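Local coordinates for protein desmoplakin (Homo sapiens, PDB 3R6N) that probably helps couple desmosomes to intermediate filaments, its plakin domain forming a rigid rod of spectrin repeats that carries an SH3 domain, at residues 121-126 against 270-275; 295-300 against 324-329; 285-290 against 332-337. One frame throughout, in Å; residues are numbered along the deposited sequence.

Contact 1: 121-126 against 270-275; sequences WSDKNT and QLKPRN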
# COMPACT_ATOMS: atom_id res chain seq x y z
N TRP A 121 9.06 3.64 -5.38
CA TRP A 121 7.63 3.54 -5.08
C TRP A 121 6.84 4.78 -5.48
O TRP A 121 5.68 4.95 -5.08
CB TRP A 121 7.39 3.26 -3.60
CG TRP A 121 7.79 1.89 -3.16
CD1 TRP A 121 8.87 1.55 -2.40
CD2 TRP A 121 7.10 0.66 -3.46
NE1 TRP A 121 8.90 0.19 -2.20
CE2 TRP A 121 7.83 -0.38 -2.85
CE3 TRP A 121 5.95 0.35 -4.19
CZ2 TRP A 121 7.44 -1.71 -2.94
CZ3 TRP A 121 5.57 -0.98 -4.28
CH2 TRP A 121 6.31 -1.99 -3.66
N SER A 122 7.46 5.65 -6.26
CA SER A 122 6.80 6.87 -6.73
C SER A 122 5.75 6.54 -7.78
O SER A 122 5.42 5.37 -8.00
CB SER A 122 7.82 7.82 -7.35
OG SER A 122 8.42 7.24 -8.50
N ASP A 123 5.22 7.58 -8.42
CA ASP A 123 4.25 7.41 -9.49
C ASP A 123 4.88 6.93 -10.79
O ASP A 123 4.20 6.39 -11.66
CB ASP A 123 3.48 8.71 -9.71
CG ASP A 123 4.38 9.85 -10.16
OD1 ASP A 123 3.96 10.62 -11.06
OD2 ASP A 123 5.50 9.98 -9.62
N LYS A 124 6.19 7.14 -10.93
CA LYS A 124 6.91 6.71 -12.12
C LYS A 124 6.94 5.19 -12.25
O LYS A 124 7.17 4.65 -13.33
CB LYS A 124 8.34 7.24 -12.11
CG LYS A 124 8.49 8.75 -12.04
CD LYS A 124 9.94 9.12 -11.77
CE LYS A 124 10.14 10.62 -11.57
NZ LYS A 124 11.54 10.93 -11.15
N ASN A 125 6.74 4.49 -11.13
CA ASN A 125 6.73 3.03 -11.15
C ASN A 125 5.31 2.47 -11.16
O ASN A 125 4.66 2.41 -10.12
CB ASN A 125 7.51 2.47 -9.95
CG ASN A 125 7.58 0.95 -9.96
OD1 ASN A 125 7.68 0.33 -11.02
ND2 ASN A 125 7.52 0.34 -8.78
N THR A 126 4.85 2.07 -12.34
CA THR A 126 3.48 1.60 -12.51
C THR A 126 3.38 0.08 -12.39
O THR A 126 2.27 -0.46 -12.28
CB THR A 126 2.92 2.02 -13.88
OG1 THR A 126 3.73 3.06 -14.44
CG2 THR A 126 1.49 2.49 -13.75
N GLN A 270 -0.25 9.57 -1.41
CA GLN A 270 0.54 10.48 -2.24
C GLN A 270 1.84 9.83 -2.70
O GLN A 270 2.60 9.29 -1.90
CB GLN A 270 0.85 11.77 -1.49
CG GLN A 270 -0.34 12.66 -1.30
CD GLN A 270 0.05 14.10 -1.02
OE1 GLN A 270 0.92 14.66 -1.69
NE2 GLN A 270 -0.58 14.70 -0.02
N LEU A 271 2.12 9.92 -4.00
CA LEU A 271 3.30 9.29 -4.58
C LEU A 271 4.33 10.29 -5.13
O LEU A 271 5.53 10.07 -5.00
CB LEU A 271 2.90 8.31 -5.68
CG LEU A 271 2.73 6.84 -5.28
CD1 LEU A 271 2.06 6.71 -3.94
CD2 LEU A 271 1.97 6.07 -6.35
N LYS A 272 3.87 11.37 -5.75
CA LYS A 272 4.80 12.30 -6.39
C LYS A 272 5.90 12.81 -5.45
O LYS A 272 7.06 12.90 -5.85
CB LYS A 272 4.05 13.47 -7.03
CG LYS A 272 3.21 13.06 -8.22
CD LYS A 272 2.58 14.26 -8.88
CE LYS A 272 1.68 13.84 -10.03
NZ LYS A 272 2.46 13.13 -11.09
N PRO A 273 5.54 13.14 -4.20
CA PRO A 273 6.54 13.66 -3.27
C PRO A 273 7.68 12.68 -2.97
O PRO A 273 8.69 13.07 -2.39
CB PRO A 273 5.73 13.94 -2.00
CG PRO A 273 4.34 14.18 -2.50
CD PRO A 273 4.17 13.23 -3.65
N ARG A 274 7.52 11.42 -3.37
CA ARG A 274 8.57 10.44 -3.16
C ARG A 274 9.78 10.74 -4.03
O ARG A 274 10.90 10.32 -3.71
CB ARG A 274 8.07 9.02 -3.42
CG ARG A 274 6.89 8.63 -2.57
CD ARG A 274 6.66 7.14 -2.58
NE ARG A 274 7.71 6.43 -1.85
CZ ARG A 274 7.70 6.25 -0.53
NH1 ARG A 274 6.71 6.73 0.20
NH2 ARG A 274 8.69 5.60 0.05
N ASN A 275 9.55 11.45 -5.13
CA ASN A 275 10.63 11.86 -6.03
C ASN A 275 11.39 13.07 -5.50
O ASN A 275 10.80 14.03 -5.01
CB ASN A 275 10.08 12.18 -7.42
CG ASN A 275 9.61 10.94 -8.15
OD1 ASN A 275 10.25 9.88 -8.07
ND2 ASN A 275 8.49 11.06 -8.86

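Contact 2: 295-300 against 324-329; sequences DQKIVH and VDMLVP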
# COMPACT_ATOMS: atom_id res chain seq x y z
N ASP A 295 20.49 3.69 16.91
CA ASP A 295 21.14 4.27 18.08
C ASP A 295 20.45 5.45 18.75
O ASP A 295 20.71 6.61 18.43
CB ASP A 295 22.58 4.64 17.77
CG ASP A 295 23.48 4.49 18.98
OD1 ASP A 295 22.95 4.28 20.08
OD2 ASP A 295 24.71 4.56 18.82
N GLN A 296 19.57 5.13 19.70
CA GLN A 296 18.94 6.14 20.54
C GLN A 296 17.99 7.05 19.78
O GLN A 296 17.32 7.89 20.38
CB GLN A 296 19.98 6.97 21.29
CG GLN A 296 20.85 6.17 22.24
CD GLN A 296 20.06 5.27 23.16
OE1 GLN A 296 19.04 5.69 23.72
NE2 GLN A 296 20.50 4.03 23.31
N LYS A 297 17.94 6.90 18.46
CA LYS A 297 16.97 7.62 17.64
C LYS A 297 15.96 6.62 17.09
O LYS A 297 16.31 5.75 16.28
CB LYS A 297 17.65 8.42 16.52
CG LYS A 297 18.25 9.75 17.01
CD LYS A 297 19.07 10.44 15.92
CE LYS A 297 19.78 11.68 16.47
NZ LYS A 297 20.79 12.21 15.51
N ILE A 298 14.72 6.75 17.54
CA ILE A 298 13.69 5.75 17.24
C ILE A 298 12.39 6.38 16.74
O ILE A 298 11.91 7.37 17.29
CB ILE A 298 13.40 4.88 18.49
CG1 ILE A 298 12.01 4.25 18.42
CG2 ILE A 298 13.53 5.69 19.76
CD1 ILE A 298 11.94 3.00 17.57
N VAL A 299 11.82 5.79 15.69
CA VAL A 299 10.48 6.13 15.23
C VAL A 299 9.56 4.92 15.32
O VAL A 299 9.96 3.80 14.99
CB VAL A 299 10.46 6.68 13.77
CG1 VAL A 299 11.00 8.11 13.74
CG2 VAL A 299 11.24 5.78 12.83
N HIS A 300 8.34 5.14 15.77
CA HIS A 300 7.38 4.06 15.95
C HIS A 300 6.38 3.98 14.80
O HIS A 300 5.99 5.00 14.23
CB HIS A 300 6.62 4.22 17.27
CG HIS A 300 7.50 4.16 18.48
ND1 HIS A 300 7.97 5.29 19.11
CD2 HIS A 300 7.98 3.11 19.19
CE1 HIS A 300 8.71 4.94 20.14
NE2 HIS A 300 8.73 3.62 20.21
N VAL A 324 12.63 15.69 16.51
CA VAL A 324 13.90 15.00 16.34
C VAL A 324 14.22 14.72 14.87
O VAL A 324 13.53 13.94 14.21
CB VAL A 324 13.91 13.68 17.12
CG1 VAL A 324 15.28 13.03 17.06
CG2 VAL A 324 13.47 13.91 18.55
N ASP A 325 15.26 15.37 14.35
CA ASP A 325 15.74 15.09 13.01
C ASP A 325 16.38 13.71 12.98
O ASP A 325 17.09 13.33 13.90
CB ASP A 325 16.77 16.14 12.58
CG ASP A 325 16.14 17.42 12.07
OD1 ASP A 325 14.91 17.60 12.25
OD2 ASP A 325 16.87 18.26 11.49
N MET A 326 16.11 12.96 11.92
CA MET A 326 16.74 11.65 11.75
C MET A 326 16.65 11.13 10.32
O MET A 326 15.73 11.47 9.57
CB MET A 326 16.18 10.64 12.74
CG MET A 326 14.70 10.32 12.58
SD MET A 326 14.14 9.13 13.82
CE MET A 326 14.15 10.14 15.29
N LEU A 327 17.62 10.30 9.94
CA LEU A 327 17.63 9.65 8.64
C LEU A 327 16.94 8.30 8.74
O LEU A 327 17.50 7.36 9.30
CB LEU A 327 19.06 9.43 8.16
CG LEU A 327 19.88 10.67 7.81
CD1 LEU A 327 21.32 10.28 7.56
CD2 LEU A 327 19.27 11.36 6.60
N VAL A 328 15.74 8.21 8.19
CA VAL A 328 15.05 6.93 8.18
C VAL A 328 14.83 6.46 6.74
O VAL A 328 14.54 7.26 5.86
CB VAL A 328 13.73 6.96 9.00
CG1 VAL A 328 13.34 8.39 9.33
CG2 VAL A 328 12.60 6.23 8.28
N PRO A 329 15.01 5.15 6.51
CA PRO A 329 14.85 4.53 5.19
C PRO A 329 13.48 4.82 4.57
O PRO A 329 12.45 4.62 5.22
CB PRO A 329 15.00 3.04 5.50
CG PRO A 329 15.88 3.01 6.69
CD PRO A 329 15.46 4.18 7.52

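Contact 3: 285-290 against 332-337; sequences ILRALC and GLIIPP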
# COMPACT_ATOMS: atom_id res chain seq x y z
N ILE A 285 3.72 15.56 4.91
CA ILE A 285 3.46 14.75 6.09
C ILE A 285 3.64 13.26 5.79
O ILE A 285 3.05 12.73 4.85
CB ILE A 285 2.02 14.95 6.60
CG1 ILE A 285 1.66 16.44 6.67
CG2 ILE A 285 1.83 14.27 7.95
CD1 ILE A 285 2.68 17.28 7.39
N LEU A 286 4.45 12.59 6.60
CA LEU A 286 4.70 11.16 6.42
C LEU A 286 4.08 10.36 7.56
O LEU A 286 3.74 10.90 8.61
CB LEU A 286 6.21 10.89 6.36
CG LEU A 286 7.02 11.75 5.39
CD1 LEU A 286 8.50 11.49 5.56
CD2 LEU A 286 6.59 11.50 3.95
N ARG A 287 3.93 9.05 7.35
CA ARG A 287 3.56 8.14 8.42
C ARG A 287 4.51 6.95 8.41
O ARG A 287 4.86 6.44 7.34
CB ARG A 287 2.11 7.67 8.28
CG ARG A 287 1.65 6.79 9.44
CD ARG A 287 0.21 6.31 9.31
NE ARG A 287 0.05 5.28 8.28
CZ ARG A 287 -0.69 5.43 7.19
NH1 ARG A 287 -1.35 6.56 6.98
NH2 ARG A 287 -0.78 4.44 6.30
N ALA A 288 4.93 6.52 9.59
CA ALA A 288 5.84 5.39 9.69
C ALA A 288 5.09 4.08 9.50
O ALA A 288 4.06 3.85 10.13
CB ALA A 288 6.57 5.40 11.02
N LEU A 289 5.59 3.23 8.61
CA LEU A 289 4.93 1.97 8.30
C LEU A 289 5.37 0.89 9.29
O LEU A 289 4.68 -0.12 9.46
CB LEU A 289 5.24 1.53 6.87
CG LEU A 289 4.74 2.42 5.72
CD1 LEU A 289 5.10 1.83 4.35
CD2 LEU A 289 3.24 2.65 5.83
N CYS A 290 6.50 1.12 9.95
CA CYS A 290 7.07 0.15 10.87
C CYS A 290 8.08 0.83 11.79
O CYS A 290 8.60 1.89 11.47
CB CYS A 290 7.79 -0.93 10.08
SG CYS A 290 9.16 -0.24 9.14
N GLY A 332 10.20 2.49 4.70
CA GLY A 332 9.35 2.46 5.87
C GLY A 332 8.55 3.73 6.10
O GLY A 332 8.02 3.94 7.18
N LEU A 333 8.46 4.57 5.08
CA LEU A 333 7.69 5.81 5.18
C LEU A 333 6.71 5.96 4.02
O LEU A 333 7.10 5.86 2.85
CB LEU A 333 8.62 7.02 5.22
CG LEU A 333 9.52 7.22 6.44
CD1 LEU A 333 10.60 8.24 6.12
CD2 LEU A 333 8.70 7.64 7.65
N ILE A 334 5.45 6.21 4.34
CA ILE A 334 4.44 6.45 3.32
C ILE A 334 3.96 7.90 3.43
O ILE A 334 4.25 8.58 4.41
CB ILE A 334 3.25 5.48 3.46
CG1 ILE A 334 2.47 5.38 2.15
CG2 ILE A 334 2.35 5.89 4.62
CD1 ILE A 334 1.67 4.11 2.03
N ILE A 335 3.23 8.37 2.42
CA ILE A 335 2.70 9.72 2.43
C ILE A 335 1.18 9.68 2.40
O ILE A 335 0.57 9.71 1.33
CB ILE A 335 3.23 10.56 1.25
CG1 ILE A 335 4.73 10.32 1.04
CG2 ILE A 335 2.93 12.04 1.46
CD1 ILE A 335 5.35 11.17 -0.05
N PRO A 336 0.55 9.64 3.57
CA PRO A 336 -0.89 9.41 3.68
C PRO A 336 -1.71 10.56 3.09
O PRO A 336 -1.19 11.66 2.91
CB PRO A 336 -1.11 9.34 5.20
CG PRO A 336 -0.04 10.20 5.74
CD PRO A 336 1.15 9.95 4.88
N PRO A 337 -3.00 10.29 2.78
CA PRO A 337 -3.93 11.31 2.30
C PRO A 337 -4.08 12.43 3.33
O PRO A 337 -3.58 12.28 4.44
CB PRO A 337 -5.25 10.53 2.15
CG PRO A 337 -5.07 9.29 2.93
CD PRO A 337 -3.62 8.96 2.83

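Contact 1: 121-126 against 270-275
D123 and K272 form the ionic part of this contact. K272 CB points away from segment 121-126, but the long side chain returns to it: extended as far as CE, it turns at the last torsion (chi4 -61°) and sets NZ 2.9 Å from D123 OD1. The ammonium approaches from above the carboxylate plane, 45° out of it. The other carboxylate oxygen faces N275, with OD2 3.3 Å from ND2, and the two flat groups are turned 52° against each other.

Around the N275 amide gather S122 and K124. N275 OD1 lies 3.2 Å from S122 OG, a hydroxyl whose stronger partner is the carboxylate of D120 and which receives a weak bond from K124 N. K124 comes in tip to tip with its chain extended, placing CE 3.2 Å from N275 ND2; its NZ also makes a long, weak ion pair with D277.

Van der Waals contacts of L271 and R274 against the W121 and S122 backbone make up the rest. L271 CG rests 3.5 Å from W121 O, an oxygen hydrogen-bonded to N198, and its CB faces the backbone between S122 and D123. R274 adds CD, 3.5 Å from W121 O, and NE, 3.6 Å from W121 CB, while NH1 and NH2 are hydrogen-bonded to the carbonyl oxygens of L333 and S330. The indole of W121 leads away from 270-275 to stack on H194 of helix 167-225.

The loop joining helices 68-117 and 130-161 is thereby fastened to segment 270-275, in the loop leading into the SH3 strands. An ion pair at a partly exposed margin, with buried leucine and arginine carbons inside it, would help hold the SH3 domain in a defined position on the rod, consistent with a rigid fragment.

Contact 2: 295-300 against 324-329
M326 reaches across to V299 and has the largest share of this contact, in which two strands of different sheets are joined by side-chain packing, partly against backbone carbonyls, with no backbone pairing. Its CB points toward segment 295-300, and M326 CB comes 4.6 Å from K297 CB. CG takes the position between the backbone N and the carbonyl carbon (chi1 64°), which starts the chain toward V299 and leaves M326 CG 4.5 Å from V299 CG1. SD follows anti and lies 3.3 Å from the same methyl. At the thioether the chain bends (chi3 72°), and the terminal CE swings toward the backbone of strand 297-299, where it sits 4.1 Å from I298 O and equally far from K297 CB. The sulphur thus meets V299, and the methyl touches V299, I298 O and K297 CB. The V299 and M326 side chains, both buried, pass one another, pointing opposite ways.

K297 lines the outer margin. Its chain is extended beyond CG and passes over the end of the other segment, with CG 4.4 Å from V324 CG1 and CD 4.0 Å from D325 O. The carboxylate of D325 turns away, to a salt bridge with K308.

The strand axes approach to 8.5 Å and their directions differ by 48°, too far apart for backbone pairing. Each strand finds its hydrogen bonds on another side: V299 with Y292 in a short hairpin, M326 and V328 with V318 and W316. Y292 also touches V328 and P329, a second link between the hairpin and strand 326-329. A hairpin from the long loop after the first strand, folded over the edge of the main sheet, is the arrangement of the RT loop in an SH3 beta-barrel.

Contact 3: 285-290 against 332-337
L286 pushes its forked tip between L333 and I335. One prong, CD1, meets L333 CD1 at 3.9 Å, where the two leucines cross; the other, CD2, lies 3.6 Å from I335 CG1, the two side chains running side by side in the same direction. W316 and V318 of strand 315-319 also touch L286 and L333, so this ridge belongs to the hydrophobic core.

Behind the side chains the backbones run antiparallel. R287 and I334 form a hydrogen-bonded pair, R287 N giving to I334 O (3.0 Å) and I334 N giving back to R287 O in a nearly straight bond (172°); A288 and L333 follow as the non-hydrogen-bonded pair. This is the meeting of the first and last strands of an SH3 domain, the first running here into the A-L-C-D-Y version of its ALYDY motif. One step on, L289 N bonds to G332 O at 2.9 Å, the donor standing above the carbonyl plane.

On the sheet face of R287 and I334 the relief is different. I334 CG2 is the bump: the R287 guanidinium lays one face over it, off-centre toward the rim, and L289 comes in at about a right angle to set CD2 3.6 Å from the same methyl. R287 CG stands anti to the backbone N (chi1 -176°), beside its own carbonyl carbon; the side chain as a whole runs alongside that of I334, and farther out NH1 comes 3.3 Å from P336 CB. At its other end the proline ring tucks CD against I285 O at 3.4 Å, while helix 167-225 covers L289 through C190 and H194.

How the contacts relate
From the N terminus, 121-126 comes first, and contact 1 closes a long, mostly helical excursion when the chain returns at 270-275. Contact 3 opens only afterwards, with 285-290, and closes at 332-337; contact 2 is nested inside that loop, joining 295-300 to 324-329. Contacts 1 and 3 touch directly, through the R274 side chain, a backbone bond from Q270 N to I335 O, and P273 packed on I335. Contact 3 meets contact 2 where V328 packs on L333 and H300 O on A288. Contacts 2 and 3 tie together the SH3 barrel, and contact 1 joins that barrel to the helical rod.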